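Local coordinates for major capsid protein (Faustovirus, PDB 5J7O) that forms trimers with a double jelly-roll fold in each subunit, which probably serve as the building blocks of the viral capsid shell, at residues F446-L451 with A566-F571. Numbering follows the deposited sequence.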
loop_
_atom_site.group_PDB
_atom_site.type_symbol
_atom_site.label_atom_id
_atom_site.label_comp_id
_atom_site.label_asym_id
_atom_site.label_seq_id
_atom_site.Cartn_x
_atom_site.Cartn_y
_atom_site.Cartn_z
ATOM N N PHE B 446 -19.148 -1.041 -21.419
ATOM C CA PHE B 446 -18.451 -2.168 -20.816
ATOM C C PHE B 446 -19.398 -2.866 -19.850
ATOM O O PHE B 446 -20.503 -2.391 -19.579
ATOM C CB PHE B 446 -17.162 -1.726 -20.115
ATOM C CG PHE B 446 -17.297 -0.448 -19.339
ATOM C CD1 PHE B 446 -16.968 0.767 -19.919
ATOM C CD2 PHE B 446 -17.743 -0.459 -18.028
ATOM C CE1 PHE B 446 -17.089 1.946 -19.210
ATOM C CE2 PHE B 446 -17.863 0.718 -17.313
ATOM C CZ PHE B 446 -17.535 1.921 -17.906
ATOM N N ILE B 447 -18.950 -4.012 -19.338
ATOM C CA ILE B 447 -19.767 -4.871 -18.487
ATOM C C ILE B 447 -18.909 -5.403 -17.347
ATOM O O ILE B 447 -17.848 -5.991 -17.586
ATOM C CB ILE B 447 -20.380 -6.047 -19.278
ATOM C CG1 ILE B 447 -21.260 -5.539 -20.421
ATOM C CG2 ILE B 447 -21.174 -6.960 -18.354
ATOM C CD1 ILE B 447 -21.835 -6.638 -21.291
ATOM N N TYR B 448 -19.365 -5.202 -16.112
ATOM C CA TYR B 448 -18.760 -5.865 -14.964
ATOM C C TYR B 448 -19.335 -7.272 -14.844
ATOM O O TYR B 448 -20.553 -7.459 -14.925
ATOM C CB TYR B 448 -19.020 -5.079 -13.678
ATOM C CG TYR B 448 -18.663 -3.609 -13.730
ATOM C CD1 TYR B 448 -19.650 -2.643 -13.876
ATOM C CD2 TYR B 448 -17.345 -3.185 -13.611
ATOM C CE1 TYR B 448 -19.336 -1.297 -13.914
ATOM C CE2 TYR B 448 -17.020 -1.839 -13.650
ATOM C CZ TYR B 448 -18.020 -0.900 -13.801
ATOM O OH TYR B 448 -17.707 0.440 -13.839
ATOM N N LEU B 449 -18.464 -8.262 -14.652
ATOM C CA LEU B 449 -18.879 -9.658 -14.656
ATOM C C LEU B 449 -18.355 -10.381 -13.423
ATOM O O LEU B 449 -17.267 -10.085 -12.920
ATOM C CB LEU B 449 -18.397 -10.381 -15.923
ATOM C CG LEU B 449 -18.859 -11.831 -16.097
ATOM C CD1 LEU B 449 -20.376 -11.901 -16.217
ATOM C CD2 LEU B 449 -18.189 -12.484 -17.295
ATOM N N GLY B 450 -19.145 -11.339 -12.948
ATOM C CA GLY B 450 -18.740 -12.185 -11.844
ATOM C C GLY B 450 -19.670 -13.369 -11.711
ATOM O O GLY B 450 -20.821 -13.334 -12.158
ATOM N N LEU B 451 -19.146 -14.428 -11.092
ATOM C CA LEU B 451 -19.905 -15.647 -10.802
ATOM C C LEU B 451 -19.768 -15.894 -9.303
ATOM O O LEU B 451 -18.855 -16.594 -8.858
ATOM C CB LEU B 451 -19.401 -16.827 -11.632
ATOM C CG LEU B 451 -20.210 -18.126 -11.576
ATOM C CD1 LEU B 451 -21.645 -17.895 -12.023
ATOM C CD2 LEU B 451 -19.555 -19.206 -12.422
ATOM N N ALA B 566 -13.412 -10.695 -10.323
ATOM C CA ALA B 566 -13.955 -9.494 -10.944
ATOM C C ALA B 566 -13.426 -9.381 -12.368
ATOM O O ALA B 566 -12.217 -9.238 -12.578
ATOM C CB ALA B 566 -13.590 -8.254 -10.129
ATOM N N LEU B 567 -14.330 -9.436 -13.341
ATOM C CA LEU B 567 -13.968 -9.374 -14.749
ATOM C C LEU B 567 -14.579 -8.136 -15.391
ATOM O O LEU B 567 -15.671 -7.695 -15.021
ATOM C CB LEU B 567 -14.414 -10.636 -15.500
ATOM C CG LEU B 567 -13.504 -11.864 -15.375
ATOM C CD1 LEU B 567 -13.556 -12.476 -13.980
ATOM C CD2 LEU B 567 -13.858 -12.899 -16.425
ATOM N N PHE B 568 -13.858 -7.582 -16.364
ATOM C CA PHE B 568 -14.209 -6.316 -17.002
ATOM C C PHE B 568 -14.205 -6.527 -18.511
ATOM O O PHE B 568 -13.136 -6.652 -19.118
ATOM C CB PHE B 568 -13.225 -5.217 -16.589
ATOM C CG PHE B 568 -13.613 -3.837 -17.044
ATOM C CD1 PHE B 568 -13.189 -3.352 -18.270
ATOM C CD2 PHE B 568 -14.381 -3.015 -16.234
ATOM C CE1 PHE B 568 -13.534 -2.082 -18.688
ATOM C CE2 PHE B 568 -14.730 -1.741 -16.648
ATOM C CZ PHE B 568 -14.306 -1.276 -17.876
ATOM N N LEU B 569 -15.392 -6.575 -19.113
ATOM C CA LEU B 569 -15.535 -6.763 -20.554
ATOM C C LEU B 569 -15.643 -5.389 -21.209
ATOM O O LEU B 569 -16.687 -4.738 -21.124
ATOM C CB LEU B 569 -16.762 -7.614 -20.873
ATOM C CG LEU B 569 -17.084 -8.828 -19.995
ATOM C CD1 LEU B 569 -18.376 -9.484 -20.458
ATOM C CD2 LEU B 569 -15.949 -9.831 -20.002
ATOM N N ASN B 570 -14.579 -4.959 -21.879
ATOM C CA ASN B 570 -14.484 -3.601 -22.399
ATOM C C ASN B 570 -14.840 -3.552 -23.880
ATOM O O ASN B 570 -14.477 -4.445 -24.652
ATOM C CB ASN B 570 -13.076 -3.040 -22.186
ATOM C CG ASN B 570 -12.953 -1.595 -22.621
ATOM O OD1 ASN B 570 -13.948 -0.882 -22.745
ATOM N ND2 ASN B 570 -11.723 -1.152 -22.852
ATOM N N PHE B 571 -15.548 -2.488 -24.272
ATOM C CA PHE B 571 -15.921 -2.264 -25.663
ATOM C C PHE B 571 -15.637 -0.836 -26.117
ATOM O O PHE B 571 -16.015 -0.469 -27.237
ATOM C CB PHE B 571 -17.400 -2.595 -25.887
ATOM C CG PHE B 571 -17.803 -3.941 -25.366
ATOM C CD1 PHE B 571 -17.511 -5.091 -26.080
ATOM C CD2 PHE B 571 -18.474 -4.058 -24.160
ATOM C CE1 PHE B 571 -17.883 -6.332 -25.603
ATOM C CE2 PHE B 571 -18.848 -5.296 -23.678
ATOM C CZ PHE B 571 -18.551 -6.434 -24.399
#
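I447 and L569 bond to each other twice through their backbones, as do L449 and L567, the two hydrogen-bonded pairs of an antiparallel register. L569 N to I447 O spans 3.0 Å, with 171° at the hydrogen. L569 O also receives a CA-H...O contact from F446 CA at 3.1 Å. In this double jelly-roll capsid protein, 567-570 is an outermost strand, within this chain, of a four-stranded antiparallel sheet, with 607-620 pairing along the other side of 444-453. On one face F446, Y448 and F568 cluster. F568 CG is anti to its backbone N (chi1 -172°), and CZ sits 3.4 Å from F446 CG, over one face of that ring toward its rim; the planes are 28° apart and the rings, slid apart, barely overlap. Y448 CE2 meets F568 CE2 at the F568 ring edge, 3.8 Å away. F212 meets both Y448 and F568, while Y448 OH bonds to H213 NE2. On the other face I447, L449, L567 and L569 pack as aliphatic side chains: L449 CB touches L567 CB at 4.0 Å, L569 CD1 reaches I447 CB, and V527 packs against L449, L567 and L569. Past the strand end, the edge of the F571 ring meets I447 CD1 at CE2, 4.1 Å away.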